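Local structure of dihydrodipicolinate synthase (Oceanobacillus iheyensis HTE831, 3D0C) at residues K10-I15 against A190-T195; E66-A71 against A95-K100; N131-E134 against P139-I142; L149-I154 against I166-N171; A200-H205 against D240-V245. The protein probably condenses pyruvate with an aspartate-derived semialdehyde as a 4-hydroxy-tetrahydrodipicolinate synthase, the first step of the lysine branch of biosynthesis. The protein carries 1 engineered substitution. All blocks are in the same frame, centred on the assembly; numbering follows the deposited sequence.

The chain enters the barrel at residues 10-15, and contact 1 ties this loop to strand 190-193, closing the widest loop of the set. Contacts 2, 3 and 4 are nested inside it, one after another, and none crosses another. Contact 2 joins two helices of the outer layer, 64-78 and 92-104. Contact 3 returns from helix 122-135 to strand 140-144, and contact 4 lays helix 152-157 on strand 163-168. Contacts 3 and 4 lie on neighbouring strands, and Ile141 of contact 3 also touches Phe12 of contact 1. Contact 5 opens after contact 1 has closed and fastens helix 196-206 to helix 235-257, on the other side of the chain's centre from contact 2.

Contact 1 (K10-I15 against A190-T195); sequences KRFSTI and AFICGT
The phenyl ring of Phe12 is the flat group of this contact, and Ile192 and Ala190 come in obliquely at its CB end. The methyl CD1 of Ile192 is 3.6 Å from Phe12 CB. It also lies 4.0 Å from Phe12 CG and touches the ring atom CD1 next to it. Ala190 CB approaches the same Phe12 CB at 4.1 Å, so two strand side chains hold the base of the ring. The far end of the ring leads away from strand 190-193. There Phe12 CE1 packs on Ile141 CD1 of strand 140-144, another strand of the same barrel. With CG anti to the carbonyl carbon (chi1 -54°), the ring is directed off past the strand. Ile192 CG1 takes the same setting and sends CD1 to the ring. All three touching residues are buried and apolar. Just after Phe12 the chain bends in an inverse gamma turn centred on Ser13, before strand 15-17 begins. The Ile192 side chain is about 4 Å from that of Lys167, the predicted Schiff-base lysine. A side chain from the N-terminal loop thus fills the core near the strand starts of a TIM barrel.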
# COMPACT_ATOMS: atom_id res chain seq x y z
N LYS A 10 -1.84 -22.72 18.82
CA LYS A 10 -1.62 -22.43 20.23
C LYS A 10 -0.32 -21.67 20.48
O LYS A 10 -0.17 -21.01 21.51
CB LYS A 10 -1.63 -23.73 21.05
CG LYS A 10 -2.99 -24.42 21.07
CD LYS A 10 -2.90 -25.74 21.81
CE LYS A 10 -4.24 -26.46 21.84
NZ LYS A 10 -4.09 -27.83 22.43
N ARG A 11 0.62 -21.76 19.54
CA ARG A 11 1.90 -21.07 19.67
C ARG A 11 1.76 -19.55 19.76
O ARG A 11 2.65 -18.86 20.27
CB ARG A 11 2.79 -21.37 18.47
CG ARG A 11 3.15 -22.83 18.27
CD ARG A 11 4.12 -22.96 17.11
NE ARG A 11 4.53 -24.33 16.86
CZ ARG A 11 5.62 -24.67 16.18
NH1 ARG A 11 6.40 -23.72 15.67
NH2 ARG A 11 5.93 -25.95 16.00
N PHE A 12 0.65 -19.02 19.25
CA PHE A 12 0.44 -17.58 19.24
C PHE A 12 -0.19 -16.96 20.48
O PHE A 12 -0.47 -15.76 20.52
CB PHE A 12 -0.35 -17.23 17.98
CG PHE A 12 0.30 -17.74 16.73
CD1 PHE A 12 1.44 -17.11 16.22
CD2 PHE A 12 -0.17 -18.89 16.10
CE1 PHE A 12 2.10 -17.63 15.12
CE2 PHE A 12 0.48 -19.41 15.00
CZ PHE A 12 1.62 -18.78 14.50
N SER A 13 -0.40 -17.78 21.51
CA SER A 13 -0.96 -17.29 22.76
C SER A 13 0.20 -16.71 23.56
O SER A 13 0.56 -17.21 24.62
CB SER A 13 -1.60 -18.43 23.55
OG SER A 13 -2.76 -18.90 22.88
N THR A 14 0.79 -15.64 23.03
CA THR A 14 1.93 -14.99 23.66
C THR A 14 2.19 -13.71 22.89
O THR A 14 1.34 -13.24 22.14
CB THR A 14 3.18 -15.90 23.58
OG1 THR A 14 4.26 -15.33 24.34
CG2 THR A 14 3.61 -16.06 22.13
N ILE A 15 3.37 -13.13 23.07
CA ILE A 15 3.71 -11.91 22.34
C ILE A 15 4.39 -12.27 21.01
O ILE A 15 5.31 -13.09 20.97
CB ILE A 15 4.69 -11.02 23.14
CG1 ILE A 15 3.98 -10.47 24.39
CG2 ILE A 15 5.21 -9.89 22.25
CD1 ILE A 15 4.85 -9.55 25.24
N ALA A 190 -6.10 -18.65 15.84
CA ALA A 190 -5.75 -17.82 16.99
C ALA A 190 -5.93 -16.34 16.64
O ALA A 190 -5.41 -15.87 15.62
CB ALA A 190 -4.30 -18.09 17.40
N PHE A 191 -6.69 -15.62 17.46
CA PHE A 191 -6.91 -14.20 17.25
C PHE A 191 -5.90 -13.40 18.07
O PHE A 191 -5.88 -13.45 19.30
CB PHE A 191 -8.34 -13.81 17.62
CG PHE A 191 -9.33 -14.06 16.52
CD1 PHE A 191 -9.50 -13.14 15.50
CD2 PHE A 191 -10.05 -15.25 16.47
CE1 PHE A 191 -10.38 -13.39 14.44
CE2 PHE A 191 -10.93 -15.52 15.41
CZ PHE A 191 -11.09 -14.59 14.39
N ILE A 192 -5.03 -12.70 17.35
CA ILE A 192 -3.98 -11.89 17.94
C ILE A 192 -4.29 -10.41 17.76
O ILE A 192 -4.72 -9.99 16.69
CB ILE A 192 -2.64 -12.16 17.23
CG1 ILE A 192 -2.31 -13.65 17.26
CG2 ILE A 192 -1.53 -11.33 17.88
CD1 ILE A 192 -1.08 -14.01 16.46
N CYS A 193 -4.08 -9.62 18.81
CA CYS A 193 -4.28 -8.19 18.71
C CYS A 193 -3.10 -7.65 17.90
O CYS A 193 -1.96 -7.67 18.36
CB CYS A 193 -4.26 -7.53 20.09
SG CYS A 193 -4.29 -5.72 20.00
N GLY A 194 -3.39 -7.17 16.69
CA GLY A 194 -2.33 -6.65 15.84
C GLY A 194 -2.03 -5.18 16.02
O GLY A 194 -1.31 -4.59 15.20
N THR A 195 -2.59 -4.56 17.06
CA THR A 195 -2.34 -3.15 17.31
C THR A 195 -1.57 -2.91 18.62
O THR A 195 -1.63 -1.83 19.20
CB THR A 195 -3.64 -2.31 17.30
OG1 THR A 195 -4.67 -3.03 17.98
CG2 THR A 195 -4.07 -2.03 15.86

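Contact 2 (E66-A71 against A95-K100); sequences EAKQVA and AIELGK
Glu97 is the first residue of 95-100 to reach helix 64-78, and it does so through a salt bridge to Lys68. Ahead of it in the sequence, Ala95 faces the other flank and packs on Ile132 of helix 122-135. Lys68 NZ donates to Glu97 OE2 at 2.6 Å. The ammonium group comes to the anti side of this oxygen and lies 20° out of the carboxylate plane. Both side chains are extended beyond CG and cross at about a right angle. Glu97 CG points away from its own backbone N (chi1 -173°), which carries the carboxylate out to the ammonium end of Lys68. This pair sits at the outer side of the contact, where Glu97 is exposed and Lys68 partly so. The two helices follow consecutive strands of the TIM barrel and stand next to each other in its outer layer. Their axes come within 10.2 Å, with a crossing angle of -30°. Leu98 comes next and supplies the buried half. Its methyl CD2 lies 3.9 Å from Lys68 CG and 4.2 Å from Ala67 CB. The leucine methyl packs across the first part of the Lys68 chain, at CG, and against the small methyl of Ala67. A methionine in place of Lys68 would probably still touch Leu98 but would leave the Glu97 carboxylate without its countercharge. Past the end of 95-100, Ser101 of the same helix also touches Lys68, and Ala102 touches Ala71.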
# COMPACT_ATOMS: atom_id res chain seq x y z
N GLU A 66 16.34 -8.42 -0.92
CA GLU A 66 16.69 -8.12 0.46
C GLU A 66 15.69 -8.75 1.43
O GLU A 66 16.07 -9.22 2.49
CB GLU A 66 16.73 -6.61 0.71
CG GLU A 66 17.77 -5.86 -0.10
CD GLU A 66 17.74 -4.38 0.20
OE1 GLU A 66 16.65 -3.78 0.07
OE2 GLU A 66 18.79 -3.82 0.56
N ALA A 67 14.41 -8.76 1.07
CA ALA A 67 13.40 -9.34 1.95
C ALA A 67 13.64 -10.83 2.14
O ALA A 67 13.53 -11.35 3.25
CB ALA A 67 11.99 -9.08 1.39
N LYS A 68 13.97 -11.54 1.06
CA LYS A 68 14.24 -12.96 1.19
C LYS A 68 15.47 -13.16 2.09
O LYS A 68 15.49 -14.06 2.93
CB LYS A 68 14.50 -13.58 -0.18
CG LYS A 68 13.31 -13.53 -1.12
CD LYS A 68 13.69 -14.05 -2.49
CE LYS A 68 12.50 -14.07 -3.42
NZ LYS A 68 12.91 -14.45 -4.80
N GLN A 69 16.48 -12.31 1.92
CA GLN A 69 17.70 -12.41 2.72
C GLN A 69 17.43 -12.20 4.22
O GLN A 69 18.01 -12.89 5.06
CB GLN A 69 18.75 -11.40 2.25
CG GLN A 69 19.24 -11.62 0.82
CD GLN A 69 20.41 -10.72 0.47
OE1 GLN A 69 20.36 -9.50 0.64
NE2 GLN A 69 21.48 -11.33 -0.03
N VAL A 70 16.56 -11.25 4.54
CA VAL A 70 16.22 -11.00 5.94
C VAL A 70 15.48 -12.19 6.53
O VAL A 70 15.82 -12.67 7.61
CB VAL A 70 15.33 -9.73 6.09
CG1 VAL A 70 14.89 -9.56 7.54
CG2 VAL A 70 16.10 -8.50 5.62
N ALA A 71 14.46 -12.68 5.82
CA ALA A 71 13.70 -13.82 6.31
C ALA A 71 14.65 -15.00 6.53
O ALA A 71 14.64 -15.64 7.59
CB ALA A 71 12.61 -14.19 5.31
N ALA A 95 3.80 -12.96 -3.68
CA ALA A 95 3.60 -13.36 -2.29
C ALA A 95 4.04 -14.81 -2.16
O ALA A 95 4.77 -15.17 -1.23
CB ALA A 95 2.11 -13.21 -1.88
N ILE A 96 3.62 -15.64 -3.12
CA ILE A 96 3.97 -17.05 -3.12
C ILE A 96 5.49 -17.21 -3.25
O ILE A 96 6.09 -18.04 -2.57
CB ILE A 96 3.25 -17.79 -4.28
CG1 ILE A 96 1.74 -17.80 -4.00
CG2 ILE A 96 3.80 -19.21 -4.43
CD1 ILE A 96 0.89 -18.36 -5.14
N GLU A 97 6.09 -16.39 -4.10
CA GLU A 97 7.54 -16.42 -4.31
C GLU A 97 8.25 -16.15 -2.98
O GLU A 97 9.18 -16.87 -2.59
CB GLU A 97 7.94 -15.37 -5.34
CG GLU A 97 9.41 -15.43 -5.75
CD GLU A 97 9.85 -14.21 -6.53
OE1 GLU A 97 8.99 -13.53 -7.14
OE2 GLU A 97 11.07 -13.94 -6.54
N LEU A 98 7.81 -15.11 -2.27
CA LEU A 98 8.40 -14.77 -0.98
C LEU A 98 8.12 -15.87 0.03
O LEU A 98 8.99 -16.22 0.83
CB LEU A 98 7.83 -13.45 -0.46
CG LEU A 98 8.30 -12.16 -1.13
CD1 LEU A 98 7.43 -11.00 -0.69
CD2 LEU A 98 9.75 -11.90 -0.75
N GLY A 99 6.91 -16.43 -0.02
CA GLY A 99 6.55 -17.48 0.92
C GLY A 99 7.38 -18.73 0.75
O GLY A 99 7.95 -19.25 1.72
N LYS A 100 7.46 -19.24 -0.48
CA LYS A 100 8.23 -20.45 -0.74
C LYS A 100 9.67 -20.26 -0.28
O LYS A 100 10.27 -21.17 0.29
CB LYS A 100 8.20 -20.80 -2.22
CG LYS A 100 6.91 -21.45 -2.69
CD LYS A 100 6.96 -21.70 -4.19
CE LYS A 100 5.73 -22.44 -4.71
NZ LYS A 100 5.70 -23.86 -4.29

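Contact 3 (N131-E134 against P139-I142); sequences NIIE and PSII
Ile133 packs on Ser140 and Ile142, where helix 122-135 leads, through a short loop, back to strand 140-144. The two elements are the last parts of a beta-alpha-beta unit of the TIM barrel that begins with strand 109-112. The closest approach is from Ile133 CG1, 3.8 Å from Ser140 OG and 3.9 Å from Ser140 CB. Ser140 thus touches the CG1 methylene of Ile133 with both CB and OG. Further along the strand, Ile133 CD1 meets Ile142 CD1 methyl to methyl at 4.5 Å, a looser touch. Ile133 CG1 is anti to the carbonyl carbon (chi1 -63°), which turns this branch toward the strand. A second shell holds these groups in place. Leu160 and Lys162 pack on Ile133, while Leu163 and Ile166 of the next strand pack on Ile142. Strand 140-144 is itself fixed by backbone bonds, with Ser140 paired to Lys162 and Val164. On the outer side of the helix, Asn131 ND2 bonds to Glu280 OE2 of the second subunit, so this helix also takes part in the dimer. The polar groups of the contact are joined by one water. It donates to Ile133 O at 2.9 Å and accepts from Ser140 OG at 2.8 Å, linking a helix carbonyl to the strand serine.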
# COMPACT_ATOMS: atom_id res chain seq x y z
N ASN A 131 -5.66 -18.35 -2.56
CA ASN A 131 -4.69 -18.84 -3.52
C ASN A 131 -3.27 -18.82 -2.92
O ASN A 131 -2.45 -19.67 -3.26
CB ASN A 131 -4.73 -18.02 -4.81
CG ASN A 131 -6.05 -18.17 -5.55
OD1 ASN A 131 -6.80 -19.13 -5.34
ND2 ASN A 131 -6.33 -17.22 -6.44
N ILE A 132 -2.98 -17.87 -2.04
CA ILE A 132 -1.65 -17.82 -1.46
C ILE A 132 -1.44 -18.93 -0.42
O ILE A 132 -0.45 -19.68 -0.49
CB ILE A 132 -1.37 -16.43 -0.84
CG1 ILE A 132 -1.40 -15.38 -1.96
CG2 ILE A 132 -0.02 -16.41 -0.11
CD1 ILE A 132 -1.28 -13.99 -1.49
N ILE A 133 -2.37 -19.05 0.52
CA ILE A 133 -2.30 -20.06 1.57
C ILE A 133 -2.14 -21.46 0.96
O ILE A 133 -1.22 -22.21 1.31
CB ILE A 133 -3.59 -20.02 2.41
CG1 ILE A 133 -3.74 -18.67 3.11
CG2 ILE A 133 -3.60 -21.16 3.42
CD1 ILE A 133 -5.02 -18.49 3.86
N GLU A 134 -3.05 -21.79 0.03
CA GLU A 134 -3.08 -23.09 -0.63
C GLU A 134 -1.79 -23.41 -1.39
O GLU A 134 -1.50 -24.60 -1.64
CB GLU A 134 -4.25 -23.12 -1.63
CG GLU A 134 -5.62 -23.05 -0.96
CD GLU A 134 -6.75 -23.19 -1.98
OE1 GLU A 134 -6.45 -23.27 -3.21
OE2 GLU A 134 -7.94 -23.21 -1.57
N PRO A 139 1.64 -23.10 7.34
CA PRO A 139 0.46 -22.31 7.69
C PRO A 139 0.66 -20.82 7.49
O PRO A 139 1.79 -20.33 7.37
CB PRO A 139 0.25 -22.65 9.17
CG PRO A 139 1.63 -22.83 9.64
CD PRO A 139 2.24 -23.69 8.54
N SER A 140 -0.46 -20.12 7.47
CA SER A 140 -0.48 -18.69 7.28
C SER A 140 -1.28 -17.98 8.34
O SER A 140 -2.20 -18.51 8.95
CB SER A 140 -1.14 -18.32 5.94
OG SER A 140 -0.40 -18.78 4.84
N ILE A 141 -0.92 -16.73 8.54
CA ILE A 141 -1.64 -15.84 9.42
C ILE A 141 -1.96 -14.63 8.53
O ILE A 141 -1.17 -14.31 7.62
CB ILE A 141 -0.80 -15.38 10.60
CG1 ILE A 141 -0.56 -16.56 11.56
CG2 ILE A 141 -1.50 -14.25 11.35
CD1 ILE A 141 0.45 -16.24 12.64
N ILE A 142 -3.12 -14.00 8.76
CA ILE A 142 -3.54 -12.82 8.01
C ILE A 142 -3.57 -11.55 8.86
O ILE A 142 -4.15 -11.53 9.95
CB ILE A 142 -4.94 -12.99 7.38
CG1 ILE A 142 -4.87 -14.10 6.33
CG2 ILE A 142 -5.44 -11.68 6.73
CD1 ILE A 142 -6.17 -14.64 5.79
O HOH W 1 -0.55 -21.40 4.00

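Contact 4 (L149-I154 against I166-N171); sequences LSDDVI and IKYAIN
Ile154 fills the tight, buried part of this contact, wedged between Ile166 and Tyr168. Its methyl CD1 reaches the edge of the Tyr168 ring, near the ring plane, 3.7 Å from CE1. The same methyl is 3.9 Å from Ile166 CG2. The other branch, Ile154 CG2, lies 4.0 Å from Ile166 CG1. Helix 152-157 is thereby set on strand 163-168, within a beta-alpha-beta unit of the TIM barrel. Ile166 and Tyr168 flank Lys167, the predicted Schiff-base lysine, in the sequence. The less buried side is polar and belongs to Asp151, which is partly exposed. There the two segments are joined by one short hydrogen bond, from Tyr168 OH to Asp151 OD1 at 2.6 Å. The hydroxyl meets the syn side of the oxygen, 23° out of the carboxylate plane. Ring and carboxylate planes are 47° apart. With CG anti to the backbone N (chi1 -157°), Tyr168 carries its ring across to Asp151 and Ile154. The other oxygen, Asp151 OD2, forms a salt bridge with Arg175 NE. A phenylalanine at Tyr168 would probably keep the touch with Ile154 but lose the hydroxyl donor to Asp151 OD1, and with it the one hydrogen bond between the segments. A carboxylate met by both a hydroxyl and a guanidinium group is likely to remain ionised.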
# COMPACT_ATOMS: atom_id res chain seq x y z
N LEU A 149 -13.30 -3.80 4.58
CA LEU A 149 -13.56 -5.19 4.22
C LEU A 149 -14.39 -5.81 5.33
O LEU A 149 -14.23 -5.48 6.51
CB LEU A 149 -12.25 -5.97 4.06
CG LEU A 149 -11.40 -5.54 2.87
CD1 LEU A 149 -10.16 -6.43 2.79
CD2 LEU A 149 -12.23 -5.64 1.58
N SER A 150 -15.27 -6.72 4.96
CA SER A 150 -16.12 -7.38 5.93
C SER A 150 -15.41 -8.48 6.70
O SER A 150 -14.55 -9.19 6.16
CB SER A 150 -17.34 -7.97 5.21
OG SER A 150 -18.12 -8.76 6.08
N ASP A 151 -15.78 -8.62 7.97
CA ASP A 151 -15.21 -9.67 8.78
C ASP A 151 -15.60 -11.03 8.21
O ASP A 151 -15.02 -12.05 8.58
CB ASP A 151 -15.68 -9.54 10.23
CG ASP A 151 -15.14 -8.29 10.90
OD1 ASP A 151 -13.94 -8.01 10.71
OD2 ASP A 151 -15.90 -7.59 11.62
N ASP A 152 -16.57 -11.06 7.30
CA ASP A 152 -16.97 -12.33 6.70
C ASP A 152 -15.84 -12.91 5.84
O ASP A 152 -15.87 -14.09 5.50
CB ASP A 152 -18.22 -12.16 5.84
CG ASP A 152 -19.47 -11.85 6.67
OD1 ASP A 152 -19.54 -12.23 7.86
OD2 ASP A 152 -20.39 -11.24 6.10
N VAL A 153 -14.87 -12.08 5.47
CA VAL A 153 -13.72 -12.56 4.69
C VAL A 153 -12.99 -13.55 5.58
O VAL A 153 -12.57 -14.63 5.14
CB VAL A 153 -12.75 -11.40 4.35
CG1 VAL A 153 -11.44 -11.97 3.78
CG2 VAL A 153 -13.40 -10.46 3.36
N ILE A 154 -12.83 -13.17 6.85
CA ILE A 154 -12.17 -14.00 7.84
C ILE A 154 -13.00 -15.26 8.08
O ILE A 154 -12.46 -16.37 8.08
CB ILE A 154 -12.00 -13.23 9.18
CG1 ILE A 154 -10.98 -12.10 9.03
CG2 ILE A 154 -11.58 -14.19 10.28
CD1 ILE A 154 -10.92 -11.16 10.23
N ILE A 166 -5.17 -14.87 12.93
CA ILE A 166 -5.54 -13.58 12.37
C ILE A 166 -4.97 -12.50 13.28
O ILE A 166 -5.28 -12.47 14.47
CB ILE A 166 -7.07 -13.34 12.33
CG1 ILE A 166 -7.78 -14.43 11.52
CG2 ILE A 166 -7.35 -11.98 11.69
CD1 ILE A 166 -7.43 -14.42 10.05
N LYS A 167 -4.11 -11.65 12.73
CA LYS A 167 -3.59 -10.52 13.50
C LYS A 167 -4.61 -9.44 13.18
O LYS A 167 -4.49 -8.72 12.19
CB LYS A 167 -2.19 -10.11 13.02
CG LYS A 167 -1.08 -10.95 13.60
CD LYS A 167 0.28 -10.44 13.15
CE LYS A 167 1.40 -11.16 13.87
NZ LYS A 167 1.38 -12.62 13.58
N TYR A 168 -5.65 -9.36 14.01
CA TYR A 168 -6.73 -8.40 13.81
C TYR A 168 -6.25 -7.00 14.18
O TYR A 168 -5.93 -6.73 15.34
CB TYR A 168 -7.94 -8.77 14.67
CG TYR A 168 -9.25 -8.21 14.14
CD1 TYR A 168 -9.92 -8.84 13.08
CD2 TYR A 168 -9.79 -7.03 14.65
CE1 TYR A 168 -11.10 -8.31 12.56
CE2 TYR A 168 -10.97 -6.49 14.13
CZ TYR A 168 -11.62 -7.14 13.08
OH TYR A 168 -12.77 -6.61 12.56
N ALA A 169 -6.21 -6.11 13.20
CA ALA A 169 -5.73 -4.76 13.43
C ALA A 169 -6.72 -3.64 13.19
O ALA A 169 -6.33 -2.52 12.86
CB ALA A 169 -4.46 -4.52 12.59
N ILE A 170 -8.01 -3.92 13.34
CA ILE A 170 -9.04 -2.89 13.19
C ILE A 170 -9.46 -2.57 14.63
O ILE A 170 -10.02 -3.42 15.32
CB ILE A 170 -10.25 -3.42 12.39
CG1 ILE A 170 -9.81 -3.75 10.95
CG2 ILE A 170 -11.37 -2.38 12.38
CD1 ILE A 170 -10.89 -4.41 10.09
N ASN A 171 -9.18 -1.35 15.10
CA ASN A 171 -9.51 -1.00 16.47
C ASN A 171 -10.99 -0.69 16.72
O ASN A 171 -11.36 0.36 17.23
CB ASN A 171 -8.62 0.15 16.97
CG ASN A 171 -7.16 -0.28 17.08
OD1 ASN A 171 -6.86 -1.42 17.43
ND2 ASN A 171 -6.25 0.64 16.78

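Contact 5 (A200-H205 against D240-V245); sequences APFFYH and DVWEDV
Trp242 reaches across from helix 235-257 to Pro201 and Phe202 of helix 196-206. From CB onward, a chi1 of 172° points the indole away from its own backbone N and across to the other helix. Its first contact is at CD1, 3.8 Å from Pro201 CG. The next Pro201 atom, CD, is also near. One atom further, NE1 lies 4.1 Å from Phe202 CE2, but its hydrogen bond goes to Lys198 O, one turn earlier on that helix. On the six-membered ring, CZ2 is 4.2 Å from the same Phe202 CE2. The Phe202 ring turns its edge toward the indole face in an offset edge-to-face pair. The centroids of the Phe202 ring and the Trp242 five-membered ring are 5.8 Å apart, with the two planes at 83°. Trp239, one turn before Trp242, meets both aromatic rings and makes this an aromatic cluster. Phe202 and Trp242 are partly exposed, whereas Pro201 is buried. Helix 196-206 follows strand 190-193 and belongs to the outer layer of the barrel. Helix 235-257 comes after the eighth strand and its helix 220-232. Such a join of barrel to C-terminal helices is a feature of the DapA family fold.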
# COMPACT_ATOMS: atom_id res chain seq x y z
N ALA A 200 -4.10 -4.17 23.45
CA ALA A 200 -4.11 -5.53 23.98
C ALA A 200 -5.13 -5.83 25.10
O ALA A 200 -5.85 -6.83 25.03
CB ALA A 200 -2.70 -5.91 24.45
N PRO A 201 -5.20 -4.97 26.13
CA PRO A 201 -6.14 -5.19 27.24
C PRO A 201 -7.59 -5.31 26.78
O PRO A 201 -8.32 -6.18 27.23
CB PRO A 201 -5.93 -3.96 28.12
CG PRO A 201 -4.50 -3.63 27.89
CD PRO A 201 -4.39 -3.77 26.39
N PHE A 202 -7.99 -4.43 25.87
CA PHE A 202 -9.37 -4.45 25.39
C PHE A 202 -9.63 -5.65 24.50
O PHE A 202 -10.70 -6.27 24.58
CB PHE A 202 -9.68 -3.14 24.68
CG PHE A 202 -9.43 -1.94 25.53
CD1 PHE A 202 -10.28 -1.63 26.59
CD2 PHE A 202 -8.29 -1.18 25.34
CE1 PHE A 202 -9.99 -0.59 27.46
CE2 PHE A 202 -7.98 -0.13 26.21
CZ PHE A 202 -8.84 0.16 27.27
N PHE A 203 -8.66 -5.98 23.65
CA PHE A 203 -8.81 -7.13 22.75
C PHE A 203 -8.87 -8.42 23.55
O PHE A 203 -9.61 -9.34 23.19
CB PHE A 203 -7.63 -7.21 21.79
CG PHE A 203 -7.82 -6.42 20.52
CD1 PHE A 203 -8.06 -5.05 20.56
CD2 PHE A 203 -7.76 -7.05 19.28
CE1 PHE A 203 -8.24 -4.32 19.38
CE2 PHE A 203 -7.93 -6.33 18.10
CZ PHE A 203 -8.17 -4.96 18.15
N TYR A 204 -8.09 -8.48 24.63
CA TYR A 204 -8.04 -9.65 25.49
C TYR A 204 -9.37 -9.89 26.18
O TYR A 204 -9.84 -11.02 26.26
CB TYR A 204 -6.94 -9.50 26.55
CG TYR A 204 -5.68 -10.25 26.22
CD1 TYR A 204 -4.87 -9.84 25.16
CD2 TYR A 204 -5.31 -11.39 26.94
CE1 TYR A 204 -3.71 -10.54 24.83
CE2 TYR A 204 -4.16 -12.10 26.62
CZ TYR A 204 -3.36 -11.67 25.56
OH TYR A 204 -2.22 -12.35 25.22
N HIS A 205 -9.96 -8.82 26.69
CA HIS A 205 -11.25 -8.94 27.34
C HIS A 205 -12.26 -9.47 26.33
O HIS A 205 -13.20 -10.18 26.70
CB HIS A 205 -11.72 -7.58 27.87
CG HIS A 205 -13.11 -7.60 28.41
ND1 HIS A 205 -13.47 -8.33 29.52
CD2 HIS A 205 -14.25 -7.02 27.95
CE1 HIS A 205 -14.77 -8.20 29.73
NE2 HIS A 205 -15.27 -7.41 28.79
N ASP A 240 -2.05 -0.64 35.08
CA ASP A 240 -0.83 0.08 35.44
C ASP A 240 0.24 -0.05 34.35
O ASP A 240 0.86 0.95 33.97
CB ASP A 240 -0.26 -0.44 36.77
CG ASP A 240 -1.01 0.09 37.99
OD1 ASP A 240 -1.80 1.05 37.87
OD2 ASP A 240 -0.79 -0.46 39.09
N VAL A 241 0.47 -1.26 33.85
CA VAL A 241 1.48 -1.45 32.80
C VAL A 241 1.03 -0.74 31.54
O VAL A 241 1.84 -0.13 30.83
CB VAL A 241 1.72 -2.95 32.46
CG1 VAL A 241 2.82 -3.08 31.40
CG2 VAL A 241 2.11 -3.71 33.72
N TRP A 242 -0.27 -0.82 31.28
CA TRP A 242 -0.90 -0.20 30.12
C TRP A 242 -0.64 1.30 30.10
O TRP A 242 -0.19 1.85 29.09
CB TRP A 242 -2.41 -0.48 30.16
CG TRP A 242 -3.22 0.26 29.14
CD1 TRP A 242 -3.29 0.01 27.80
CD2 TRP A 242 -4.11 1.35 29.40
NE1 TRP A 242 -4.18 0.88 27.21
CE2 TRP A 242 -4.69 1.71 28.17
CE3 TRP A 242 -4.47 2.05 30.55
CZ2 TRP A 242 -5.62 2.75 28.06
CZ3 TRP A 242 -5.40 3.08 30.44
CH2 TRP A 242 -5.96 3.42 29.20
N GLU A 243 -0.93 1.98 31.21
CA GLU A 243 -0.72 3.42 31.31
C GLU A 243 0.75 3.77 31.12
O GLU A 243 1.08 4.85 30.63
CB GLU A 243 -1.12 3.95 32.69
CG GLU A 243 -2.51 3.61 33.15
CD GLU A 243 -2.82 4.27 34.47
OE1 GLU A 243 -2.02 4.12 35.42
OE2 GLU A 243 -3.87 4.95 34.56
N ASP A 244 1.61 2.85 31.53
CA ASP A 244 3.06 3.05 31.45
C ASP A 244 3.63 2.98 30.03
O ASP A 244 4.58 3.69 29.72
CB ASP A 244 3.76 2.02 32.34
CG ASP A 244 5.26 2.29 32.50
OD1 ASP A 244 5.61 3.42 32.91
OD2 ASP A 244 6.07 1.38 32.22
N VAL A 245 3.05 2.14 29.18
CA VAL A 245 3.55 2.00 27.81
C VAL A 245 2.78 2.77 26.74
O VAL A 245 3.30 3.01 25.64
CB VAL A 245 3.59 0.52 27.39
CG1 VAL A 245 4.49 -0.27 28.33
CG2 VAL A 245 2.19 -0.06 27.38